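Local structure of RNA-binding protein Unr (Drosophila melanogaster, 4QQB) at residues E[10-15]-E[27-32]; E[21-26]-E[50-55]; E[34-39]-E[64-69]. The protein binds RNA through its canonical cold-shock domains, of which this chain holds the first, and regulates dosage compensation in both sexes of the fly. All blocks are in the same frame, centred on the assembly; numbering follows the deposited sequence.

In the fold
All three contacts lie within one five-stranded cold-shock barrel of the OB type, and together they involve each of its strands. Contact 2 is the buried one: strands 18-23 and 49-56 face each other through aliphatic, aromatic and sulfur groups, with an arginine at its margin. Contact 1 shares the interior through Phe32, which packs beside Ile21 of contact 2, but its charged half reaches the RNA-binding surface and meets a cytidine. Contact 3 is partly buried and relies mainly on backbone and amide hydrogen bonds, tying the loop after strand 29-33 to strand 63-70. Contacts 2 and 3 join where Glu53 O accepts from Ser66 N, between neighbouring strands.

Contact 1 (E[10-15]-E[27-32]); sequences IIEKLL and QARLFF. With nucleotides of chain A.
Glu12 and Arg29 form the polar half of this contact between segments 10-15 and 27-32, and this half lies on the face of the cold-shock domain that binds RNA. Their salt bridge runs from Glu12 OE1 to Arg29 NE at 3.4 Å, with the carboxylate at the edge of the guanidinium and the two planes 84° apart. Arg29 CG is anti to the backbone N (chi1 179°) and the chain stays extended to NE, which holds the guanidinium well out from the strand, between Glu12 and the cytosine.

The same guanidinium reads a base. Arg29 NH1 donates to N3 of C13 of chain A at 3.0 Å, and Arg29 NH2 donates to O2 of the same cytosine, also at 3.0 Å. Three nitrogens of one group are thus engaged, and the carboxylate probably helps to hold the guanidinium in place for the base. Lys13 lays its CB obliquely against Arg29 NH2, while its NZ turns away to a salt bridge with an RNA phosphate and a weak hydrogen bond to O3' of C13 of chain A. Phe31 spreads one ring face under the adenine of A12 of chain A, whose N7 lies 3.4 Å above the ring plane.

The apolar half belongs to Phe32. Its outer ring atoms are met obliquely: Ile11 CD1 lies 4.0 Å from Phe32 CE1, and Leu14 CD2 4.1 Å from Phe32 CZ.

Strand 18-23 lies between the two strands in the sheet: Glu12 and Lys13 form a classic beta bulge opposite Phe20, Arg29 packs on Phe20 and Phe32 on Ile21, while Ile11 continues inward to Val50 of strand 49-56.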
loop_
_atom_site.group_PDB
_atom_site.type_symbol
_atom_site.label_atom_id
_atom_site.label_comp_id
_atom_site.label_asym_id
_atom_site.label_seq_id
_atom_site.Cartn_x
_atom_site.Cartn_y
_atom_site.Cartn_z
ATOM N N ILE E 10 21.427 -20.094 14.803
ATOM C CA ILE E 10 22.202 -19.955 13.569
ATOM C C ILE E 10 21.274 -19.570 12.421
ATOM O O ILE E 10 20.146 -20.068 12.337
ATOM C CB ILE E 10 22.901 -21.278 13.169
ATOM C CG1 ILE E 10 23.414 -22.057 14.395
ATOM C CG2 ILE E 10 24.029 -21.010 12.175
ATOM C CD1 ILE E 10 24.467 -21.336 15.209
ATOM N N ILE E 11 21.763 -18.714 11.525
ATOM C CA ILE E 11 21.021 -18.340 10.318
ATOM C C ILE E 11 20.866 -19.558 9.386
ATOM O O ILE E 11 21.843 -20.117 8.900
ATOM C CB ILE E 11 21.716 -17.191 9.547
ATOM C CG1 ILE E 11 21.868 -15.933 10.420
ATOM C CG2 ILE E 11 20.956 -16.856 8.269
ATOM C CD1 ILE E 11 20.575 -15.229 10.756
ATOM N N GLU E 12 19.623 -19.948 9.145
ATOM C CA GLU E 12 19.287 -21.129 8.355
ATOM C C GLU E 12 19.053 -20.811 6.878
ATOM O O GLU E 12 19.389 -21.608 5.997
ATOM C CB GLU E 12 18.016 -21.759 8.932
ATOM C CG GLU E 12 18.176 -23.155 9.503
ATOM C CD GLU E 12 17.613 -24.226 8.586
ATOM O OE1 GLU E 12 16.968 -25.167 9.108
ATOM O OE2 GLU E 12 17.799 -24.113 7.349
ATOM N N LYS E 13 18.427 -19.664 6.627
ATOM C CA LYS E 13 18.106 -19.212 5.277
ATOM C C LYS E 13 17.794 -17.725 5.293
ATOM O O LYS E 13 17.255 -17.215 6.280
ATOM C CB LYS E 13 16.891 -19.963 4.726
ATOM C CG LYS E 13 16.405 -19.405 3.396
ATOM C CD LYS E 13 15.565 -20.386 2.602
ATOM C CE LYS E 13 15.585 -20.017 1.126
ATOM N NZ LYS E 13 14.897 -21.044 0.299
ATOM N N LEU E 14 18.117 -17.047 4.190
ATOM C CA LEU E 14 17.827 -15.626 4.032
ATOM C C LEU E 14 17.076 -15.320 2.740
ATOM O O LEU E 14 17.358 -15.903 1.692
ATOM C CB LEU E 14 19.122 -14.827 4.040
ATOM C CG LEU E 14 19.936 -14.901 5.327
ATOM C CD1 LEU E 14 21.264 -14.193 5.130
ATOM C CD2 LEU E 14 19.179 -14.291 6.496
ATOM N N LEU E 15 16.115 -14.405 2.837
ATOM C CA LEU E 15 15.444 -13.816 1.686
ATOM C C LEU E 15 15.851 -12.342 1.629
ATOM O O LEU E 15 16.711 -11.923 2.397
ATOM C CB LEU E 15 13.932 -13.961 1.834
ATOM C CG LEU E 15 13.358 -15.383 1.788
ATOM C CD1 LEU E 15 13.691 -16.069 0.469
ATOM C CD2 LEU E 15 13.822 -16.224 2.967
ATOM N N GLN E 27 14.203 -26.321 20.416
ATOM C CA GLN E 27 13.948 -27.035 19.174
ATOM C C GLN E 27 12.901 -26.279 18.365
ATOM O O GLN E 27 11.702 -26.534 18.489
ATOM C CB GLN E 27 13.489 -28.462 19.447
ATOM C CG GLN E 27 13.229 -29.257 18.178
ATOM C CD GLN E 27 13.132 -30.742 18.434
ATOM O OE1 GLN E 27 13.778 -31.543 17.755
ATOM N NE2 GLN E 27 12.328 -31.124 19.422
ATOM N N ALA E 28 13.362 -25.337 17.544
ATOM C CA ALA E 28 12.470 -24.486 16.761
ATOM C C ALA E 28 13.236 -23.741 15.687
ATOM O O ALA E 28 14.400 -23.378 15.879
ATOM C CB ALA E 28 11.766 -23.488 17.662
ATOM N N ARG E 29 12.561 -23.507 14.565
ATOM C CA ARG E 29 13.106 -22.739 13.449
ATOM C C ARG E 29 12.270 -21.467 13.249
ATOM O O ARG E 29 11.185 -21.520 12.667
ATOM C CB ARG E 29 13.088 -23.605 12.191
ATOM C CG ARG E 29 13.602 -22.931 10.934
ATOM C CD ARG E 29 13.632 -23.938 9.797
ATOM N NE ARG E 29 14.118 -23.366 8.545
ATOM C CZ ARG E 29 13.397 -22.590 7.741
ATOM N NH1 ARG E 29 12.144 -22.274 8.047
ATOM N NH2 ARG E 29 13.938 -22.122 6.622
ATOM N N LEU E 30 12.773 -20.329 13.728
ATOM C CA LEU E 30 11.980 -19.094 13.783
ATOM C C LEU E 30 12.148 -18.189 12.573
ATOM O O LEU E 30 13.214 -18.112 11.969
ATOM C CB LEU E 30 12.312 -18.281 15.043
ATOM C CG LEU E 30 12.014 -18.938 16.396
ATOM C CD1 LEU E 30 12.373 -17.996 17.534
ATOM C CD2 LEU E 30 10.559 -19.374 16.499
ATOM N N PHE E 31 11.059 -17.504 12.249
ATOM C CA PHE E 31 11.040 -16.425 11.271
ATOM C C PHE E 31 11.582 -15.161 11.936
ATOM O O PHE E 31 11.451 -14.984 13.144
ATOM C CB PHE E 31 9.588 -16.206 10.807
ATOM C CG PHE E 31 9.389 -14.990 9.941
ATOM C CD1 PHE E 31 9.175 -13.742 10.509
ATOM C CD2 PHE E 31 9.400 -15.098 8.556
ATOM C CE1 PHE E 31 8.993 -12.622 9.713
ATOM C CE2 PHE E 31 9.218 -13.983 7.758
ATOM C CZ PHE E 31 9.014 -12.744 8.337
ATOM N N PHE E 32 12.191 -14.285 11.150
ATOM C CA PHE E 32 12.546 -12.955 11.636
ATOM C C PHE E 32 12.620 -11.971 10.481
ATOM O O PHE E 32 13.105 -12.311 9.404
ATOM C CB PHE E 32 13.872 -12.982 12.409
ATOM C CG PHE E 32 15.095 -12.953 11.536
ATOM C CD1 PHE E 32 15.662 -14.129 11.076
ATOM C CD2 PHE E 32 15.684 -11.745 11.179
ATOM C CE1 PHE E 32 16.794 -14.104 10.277
ATOM C CE2 PHE E 32 16.809 -11.709 10.373
ATOM C CZ PHE E 32 17.365 -12.893 9.924
ATOM P P A A 12 4.460 -12.624 4.525
ATOM O OP1 A A 12 4.593 -11.988 3.176
ATOM O OP2 A A 12 3.117 -12.941 5.060
ATOM O "O5'" A A 12 5.293 -13.979 4.616
ATOM C "C5'" A A 12 6.237 -14.351 3.595
ATOM C "C4'" A A 12 6.707 -15.763 3.822
ATOM O "O4'" A A 12 7.209 -15.870 5.180
ATOM C "C3'" A A 12 5.629 -16.840 3.686
ATOM O "O3'" A A 12 6.154 -18.035 3.112
ATOM C "C2'" A A 12 5.177 -17.053 5.128
ATOM O "O2'" A A 12 4.667 -18.337 5.415
ATOM C "C1'" A A 12 6.487 -16.865 5.880
ATOM N N9 A A 12 6.331 -16.428 7.266
ATOM C C8 A A 12 6.001 -15.178 7.724
ATOM N N7 A A 12 5.976 -15.084 9.031
ATOM C C5 A A 12 6.314 -16.357 9.463
ATOM C C6 A A 12 6.457 -16.914 10.747
ATOM N N6 A A 12 6.268 -16.229 11.877
ATOM N N1 A A 12 6.810 -18.216 10.831
ATOM C C2 A A 12 6.993 -18.904 9.696
ATOM N N3 A A 12 6.886 -18.493 8.433
ATOM C C4 A A 12 6.540 -17.195 8.386
ATOM P P C A 13 6.140 -18.253 1.518
ATOM O OP1 C A 13 5.845 -16.952 0.860
ATOM O OP2 C A 13 5.278 -19.421 1.230
ATOM O "O5'" C A 13 7.645 -18.680 1.208
ATOM C "C5'" C A 13 8.633 -17.717 0.794
ATOM C "C4'" C A 13 10.028 -18.239 1.061
ATOM O "O4'" C A 13 10.213 -18.455 2.491
ATOM C "C3'" C A 13 10.373 -19.567 0.397
ATOM O "O3'" C A 13 11.746 -19.604 0.031
ATOM C "C2'" C A 13 10.100 -20.574 1.505
ATOM O "O2'" C A 13 10.778 -21.802 1.351
ATOM C "C1'" C A 13 10.588 -19.800 2.724
ATOM N N1 C A 13 9.963 -20.251 3.974
ATOM C C2 C A 13 10.711 -21.019 4.872
ATOM O O2 C A 13 11.892 -21.282 4.600
ATOM N N3 C A 13 10.131 -21.444 6.019
ATOM C C4 C A 13 8.857 -21.138 6.277
ATOM N N4 C A 13 8.326 -21.578 7.419
ATOM C C5 C A 13 8.072 -20.364 5.376
ATOM C C6 C A 13 8.658 -19.950 4.245
ATOM P P G A 10 12.669 -4.583 -0.329
ATOM O OP1 G A 10 13.676 -5.558 0.180
ATOM O OP2 G A 10 12.634 -4.241 -1.777
ATOM O "O5'" G A 10 11.207 -5.079 0.074
ATOM C "C5'" G A 10 10.967 -6.401 0.598
ATOM C "C4'" G A 10 9.610 -6.897 0.157
ATOM O "O4'" G A 10 9.758 -7.659 -1.072
ATOM C "C3'" G A 10 8.897 -7.809 1.147
ATOM O "O3'" G A 10 7.937 -7.083 1.892
ATOM C "C2'" G A 10 8.201 -8.829 0.256
ATOM O "O2'" G A 10 6.922 -8.397 -0.158
ATOM C "C1'" G A 10 9.173 -8.936 -0.918
ATOM N N9 G A 10 10.239 -9.924 -0.747
ATOM C C8 G A 10 10.895 -10.246 0.416
ATOM N N7 G A 10 11.800 -11.172 0.254
ATOM C C5 G A 10 11.736 -11.484 -1.096
ATOM C C6 G A 10 12.480 -12.423 -1.858
ATOM O O6 G A 10 13.377 -13.184 -1.479
ATOM N N1 G A 10 12.093 -12.417 -3.195
ATOM C C2 G A 10 11.116 -11.613 -3.731
ATOM N N2 G A 10 10.887 -11.756 -5.044
ATOM N N3 G A 10 10.416 -10.734 -3.031
ATOM C C4 G A 10 10.777 -10.722 -1.730
#

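Contact 2 (E[21-26]-E[50-55]); sequences IQCCER and VEFEMT
Phe52 of strand 49-56 meets Ile21 and Cys23 of strand 18-23 inside the five-stranded OB-type barrel of the cold-shock domain, where the two short strand segments cross at -79° with their axes 9.3 Å apart. From the backbone, Phe52 CB points toward the opposite strand and packs on Val68 CG2 of strand 63-70, and CG takes the position between the backbone N and the carbonyl carbon (chi1 61°). Beyond CG the rim of the ring divides its neighbours. CE2 receives Ile21 CG2 at 3.7 Å, an oblique approach in which the two side chains slide past each other in opposite directions. CZ touches the same methyl more loosely and also meets Cys23 SG, which approaches near the ring plane. CE1 extends the contact with this sulfur, whose line to the ring centroid is 74° off the normal: an edge-on sulfur-aromatic contact.

Next to the ring, Ile21 reaches with CD1 to Val50 CG2 at 3.8 Å, prolonging the apolar layer toward Val50, near the start of strand 49-56. Leu30 of strand 29-33 also packs on Phe52, so this residue gathers several strands of the barrel.

At the margin, Arg26 crosses Met54 at about a right angle. Its NH2 has a salt bridge to Glu7 as its stronger partner, while the thioether meets the guanidinium edge: Met54 SD accepts two weak hydrogen bonds, from Arg26 NE at 3.2 Å and from Arg26 NH2 at 3.0 Å.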
loop_
_atom_site.group_PDB
_atom_site.type_symbol
_atom_site.label_atom_id
_atom_site.label_comp_id
_atom_site.label_asym_id
_atom_site.label_seq_id
_atom_site.Cartn_x
_atom_site.Cartn_y
_atom_site.Cartn_z
ATOM N N ILE E 21 15.914 -18.878 11.384
ATOM C CA ILE E 21 16.955 -19.126 12.362
ATOM C C ILE E 21 16.749 -20.477 13.032
ATOM O O ILE E 21 15.665 -20.742 13.553
ATOM C CB ILE E 21 16.921 -18.031 13.444
ATOM C CG1 ILE E 21 17.542 -16.744 12.902
ATOM C CG2 ILE E 21 17.646 -18.486 14.704
ATOM C CD1 ILE E 21 17.346 -15.544 13.805
ATOM N N GLN E 22 17.779 -21.324 13.027
ATOM C CA GLN E 22 17.746 -22.537 13.843
ATOM C C GLN E 22 18.160 -22.155 15.248
ATOM O O GLN E 22 19.247 -21.613 15.451
ATOM C CB GLN E 22 18.650 -23.652 13.298
ATOM C CG GLN E 22 17.901 -24.805 12.627
ATOM C CD GLN E 22 16.892 -25.504 13.531
ATOM O OE1 GLN E 22 15.928 -26.110 13.050
ATOM N NE2 GLN E 22 17.104 -25.419 14.845
ATOM N N CYS E 23 17.276 -22.418 16.207
ATOM C CA CYS E 23 17.528 -22.088 17.605
ATOM C C CYS E 23 18.418 -23.142 18.242
ATOM O O CYS E 23 18.244 -24.340 18.010
ATOM C CB CYS E 23 16.213 -21.992 18.379
ATOM S SG CYS E 23 15.115 -20.659 17.849
ATOM N N CYS E 24 19.371 -22.692 19.049
ATOM C CA CYS E 24 20.319 -23.601 19.681
ATOM C C CYS E 24 19.712 -24.236 20.920
ATOM O O CYS E 24 19.600 -25.459 20.999
ATOM C CB CYS E 24 21.606 -22.865 20.034
ATOM S SG CYS E 24 22.476 -22.258 18.574
ATOM N N GLU E 25 19.300 -23.399 21.869
ATOM C CA GLU E 25 18.718 -23.872 23.133
ATOM C C GLU E 25 17.185 -23.881 23.090
ATOM O O GLU E 25 16.517 -23.378 23.992
ATOM C CB GLU E 25 19.251 -23.044 24.308
ATOM C CG GLU E 25 18.917 -21.560 24.266
ATOM C CD GLU E 25 20.153 -20.688 24.369
ATOM O OE1 GLU E 25 20.972 -20.729 23.427
ATOM O OE2 GLU E 25 20.303 -19.961 25.376
ATOM N N ARG E 26 16.652 -24.501 22.041
ATOM C CA ARG E 26 15.221 -24.551 21.751
ATOM C C ARG E 26 15.079 -25.325 20.446
ATOM O O ARG E 26 15.771 -25.028 19.474
ATOM C CB ARG E 26 14.656 -23.131 21.589
ATOM C CG ARG E 26 13.388 -23.010 20.741
ATOM C CD ARG E 26 12.105 -22.958 21.558
ATOM N NE ARG E 26 11.778 -21.583 21.936
ATOM C CZ ARG E 26 12.084 -21.003 23.098
ATOM N NH1 ARG E 26 12.726 -21.662 24.057
ATOM N NH2 ARG E 26 11.737 -19.741 23.310
ATOM N N VAL E 50 23.679 -15.942 15.844
ATOM C CA VAL E 50 22.896 -14.794 16.316
ATOM C C VAL E 50 22.238 -14.997 17.681
ATOM O O VAL E 50 21.932 -16.129 18.089
ATOM C CB VAL E 50 21.792 -14.417 15.309
ATOM C CG1 VAL E 50 22.394 -13.750 14.083
ATOM C CG2 VAL E 50 20.978 -15.641 14.909
ATOM N N GLU E 51 22.023 -13.869 18.365
ATOM C CA GLU E 51 21.332 -13.812 19.653
ATOM C C GLU E 51 20.054 -12.993 19.502
ATOM O O GLU E 51 20.041 -11.953 18.837
ATOM C CB GLU E 51 22.228 -13.176 20.717
ATOM C CG GLU E 51 21.703 -13.319 22.140
ATOM C CD GLU E 51 22.698 -12.854 23.188
ATOM O OE1 GLU E 51 22.737 -13.464 24.282
ATOM O OE2 GLU E 51 23.445 -11.887 22.914
ATOM N N PHE E 52 18.988 -13.455 20.145
ATOM C CA PHE E 52 17.653 -12.913 19.916
ATOM C C PHE E 52 16.705 -13.337 21.027
ATOM O O PHE E 52 16.993 -14.266 21.781
ATOM C CB PHE E 52 17.110 -13.463 18.597
ATOM C CG PHE E 52 16.986 -14.961 18.590
ATOM C CD1 PHE E 52 15.844 -15.583 19.072
ATOM C CD2 PHE E 52 18.030 -15.749 18.144
ATOM C CE1 PHE E 52 15.740 -16.964 19.087
ATOM C CE2 PHE E 52 17.933 -17.129 18.159
ATOM C CZ PHE E 52 16.786 -17.738 18.629
ATOM N N GLU E 53 15.556 -12.677 21.092
ATOM C CA GLU E 53 14.485 -13.081 21.992
ATOM C C GLU E 53 13.368 -13.703 21.165
ATOM O O GLU E 53 12.921 -13.107 20.185
ATOM C CB GLU E 53 13.955 -11.870 22.764
ATOM C CG GLU E 53 12.883 -12.213 23.794
ATOM C CD GLU E 53 12.327 -10.994 24.513
ATOM O OE1 GLU E 53 12.200 -9.915 23.887
ATOM O OE2 GLU E 53 12.004 -11.124 25.712
ATOM N N MET E 54 12.930 -14.905 21.540
ATOM C CA MET E 54 11.722 -15.461 20.949
ATOM C C MET E 54 10.553 -14.708 21.528
ATOM O O MET E 54 10.340 -14.713 22.732
ATOM C CB MET E 54 11.529 -16.947 21.245
ATOM C CG MET E 54 10.067 -17.388 21.120
ATOM S SD MET E 54 9.837 -19.175 21.076
ATOM C CE MET E 54 8.340 -19.366 22.052
ATOM N N THR E 55 9.812 -14.047 20.656
ATOM C CA THR E 55 8.514 -13.526 21.001
ATOM C C THR E 55 7.546 -14.150 20.024
ATOM O O THR E 55 7.919 -15.000 19.204
ATOM C CB THR E 55 8.450 -11.989 20.878
ATOM O OG1 THR E 55 8.337 -11.605 19.501
ATOM C CG2 THR E 55 9.684 -11.349 21.482
#

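Contact 3 (E[34-39]-E[64-69]); sequences FSQFSG and IASQVS
Gln36 and Val68 meet in a loop-to-strand contact held mainly by backbone and amide hydrogen bonds, where the loop after strand 29-33 runs beside strand 63-70. In this cold-shock domain, an OB-type beta barrel, strand 63-70 turns a corner at Gln67, and a short 3-10 segment, 34-36, delivers its last residue to that corner.

Gln36 grips the corner with two different carbonyl oxygens. Its backbone O accepts from Val68 N at 2.7 Å, the donor being tilted 34° from the carbonyl plane. Its side-chain OE1 accepts from Gln67 N at 3.3 Å; here the donor sits well above the amide plane, 53° out of it, although the N-H points fairly directly at the oxygen. Two consecutive backbone N-H groups are therefore satisfied by a single residue. The chain of Gln36 bends at chi2 (-53°), and its amide lies against the strand, with OE1 also 3.4 Å from Ser66 CB. Lower on the same side chain, CG rests against the carbonyl oxygen of Ala65. Ser66 OG is engaged elsewhere, hydrogen-bonded to Thr55 of the adjacent strand.

Val68, just past the corner, is crossed at about a right angle by Phe37 of the loop. The methyl Val68 CG1 lies at the edge of the ring, in its plane, and touches CD1. Val68 also packs against Val50, while Phe37 meets Leu44, so this pair joins the loop to the barrel interior. At the start of the loop, Ser35 OG hydrogen-bonds to His33 and to the backbone of a different protein in the assembly, and the residue packs on a cytosine base of the RNA. Finally, Val68 O receives a CA-H...O contact from Phe37 CA at 3.3 Å and a weak hydrogen bond from Ser38 N.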
loop_
_atom_site.group_PDB
_atom_site.type_symbol
_atom_site.label_atom_id
_atom_site.label_comp_id
_atom_site.label_asym_id
_atom_site.label_seq_id
_atom_site.Cartn_x
_atom_site.Cartn_y
_atom_site.Cartn_z
ATOM N N PHE E 34 13.948 -8.271 8.847
ATOM C CA PHE E 34 15.154 -7.443 8.949
ATOM C C PHE E 34 14.963 -6.163 9.773
ATOM O O PHE E 34 15.945 -5.534 10.168
ATOM C CB PHE E 34 15.730 -7.130 7.560
ATOM C CG PHE E 34 16.269 -8.341 6.831
ATOM C CD1 PHE E 34 16.450 -9.570 7.484
ATOM C CD2 PHE E 34 16.624 -8.247 5.490
ATOM C CE1 PHE E 34 16.951 -10.668 6.805
ATOM C CE2 PHE E 34 17.123 -9.346 4.808
ATOM C CZ PHE E 34 17.286 -10.556 5.466
ATOM N N SER E 35 13.711 -5.793 10.033
ATOM C CA SER E 35 13.393 -4.779 11.034
ATOM C C SER E 35 13.999 -5.111 12.390
ATOM O O SER E 35 14.389 -4.214 13.129
ATOM C CB SER E 35 11.884 -4.657 11.212
ATOM O OG SER E 35 11.260 -4.307 9.997
ATOM N N GLN E 36 14.059 -6.395 12.722
ATOM C CA GLN E 36 14.605 -6.832 14.003
ATOM C C GLN E 36 16.121 -6.975 14.054
ATOM O O GLN E 36 16.669 -7.221 15.131
ATOM C CB GLN E 36 13.971 -8.162 14.405
ATOM C CG GLN E 36 12.471 -8.090 14.584
ATOM C CD GLN E 36 12.070 -6.981 15.527
ATOM O OE1 GLN E 36 11.839 -7.214 16.711
ATOM N NE2 GLN E 36 12.012 -5.758 15.009
ATOM N N PHE E 37 16.795 -6.828 12.913
ATOM C CA PHE E 37 18.248 -6.975 12.860
ATOM C C PHE E 37 18.973 -5.648 13.054
ATOM O O PHE E 37 18.476 -4.601 12.646
ATOM C CB PHE E 37 18.676 -7.592 11.539
ATOM C CG PHE E 37 20.105 -8.037 11.529
ATOM C CD1 PHE E 37 20.494 -9.155 12.252
ATOM C CD2 PHE E 37 21.068 -7.333 10.816
ATOM C CE1 PHE E 37 21.813 -9.571 12.256
ATOM C CE2 PHE E 37 22.389 -7.743 10.816
ATOM C CZ PHE E 37 22.762 -8.863 11.538
ATOM N N SER E 38 20.158 -5.714 13.660
ATOM C CA SER E 38 20.972 -4.530 13.962
ATOM C C SER E 38 22.222 -4.417 13.068
ATOM O O SER E 38 23.044 -5.338 13.008
ATOM C CB SER E 38 21.396 -4.566 15.431
ATOM O OG SER E 38 20.287 -4.846 16.267
ATOM N N GLY E 39 22.347 -3.287 12.370
ATOM C CA GLY E 39 23.541 -2.978 11.583
ATOM C C GLY E 39 23.774 -3.851 10.362
ATOM O O GLY E 39 22.969 -4.721 10.041
ATOM N N ILE E 64 7.962 -15.916 16.381
ATOM C CA ILE E 64 9.036 -15.189 15.688
ATOM C C ILE E 64 10.256 -14.967 16.578
ATOM O O ILE E 64 10.274 -15.382 17.731
ATOM C CB ILE E 64 8.572 -13.808 15.183
ATOM C CG1 ILE E 64 8.119 -12.923 16.351
ATOM C CG2 ILE E 64 7.476 -13.973 14.144
ATOM C CD1 ILE E 64 8.333 -11.443 16.108
ATOM N N ALA E 65 11.272 -14.320 16.016
ATOM C CA ALA E 65 12.474 -13.956 16.741
ATOM C C ALA E 65 12.652 -12.455 16.636
ATOM O O ALA E 65 12.677 -11.903 15.534
ATOM C CB ALA E 65 13.674 -14.667 16.152
ATOM N N SER E 66 12.788 -11.805 17.787
ATOM C CA SER E 66 12.806 -10.352 17.869
ATOM C C SER E 66 14.134 -9.857 18.417
ATOM O O SER E 66 14.817 -10.565 19.164
ATOM C CB SER E 66 11.674 -9.880 18.780
ATOM O OG SER E 66 10.453 -10.527 18.456
ATOM N N GLN E 67 14.486 -8.630 18.046
ATOM C CA GLN E 67 15.701 -7.997 18.537
ATOM C C GLN E 67 16.882 -8.917 18.261
ATOM O O GLN E 67 17.517 -9.440 19.177
ATOM C CB GLN E 67 15.561 -7.703 20.035
ATOM C CG GLN E 67 16.324 -6.478 20.510
ATOM C CD GLN E 67 15.512 -5.205 20.381
ATOM O OE1 GLN E 67 14.995 -4.685 21.370
ATOM N NE2 GLN E 67 15.380 -4.705 19.157
ATOM N N VAL E 68 17.144 -9.133 16.980
ATOM C CA VAL E 68 18.192 -10.050 16.542
ATOM C C VAL E 68 19.492 -9.285 16.305
ATOM O O VAL E 68 19.492 -8.234 15.660
ATOM C CB VAL E 68 17.787 -10.783 15.246
ATOM C CG1 VAL E 68 18.887 -11.729 14.791
ATOM C CG2 VAL E 68 16.491 -11.551 15.452
ATOM N N SER E 69 20.589 -9.818 16.839
ATOM C CA SER E 69 21.934 -9.301 16.566
ATOM C C SER E 69 22.892 -10.469 16.389
ATOM O O SER E 69 22.598 -11.584 16.825
ATOM C CB SER E 69 22.417 -8.401 17.706
ATOM O OG SER E 69 22.519 -9.123 18.924
#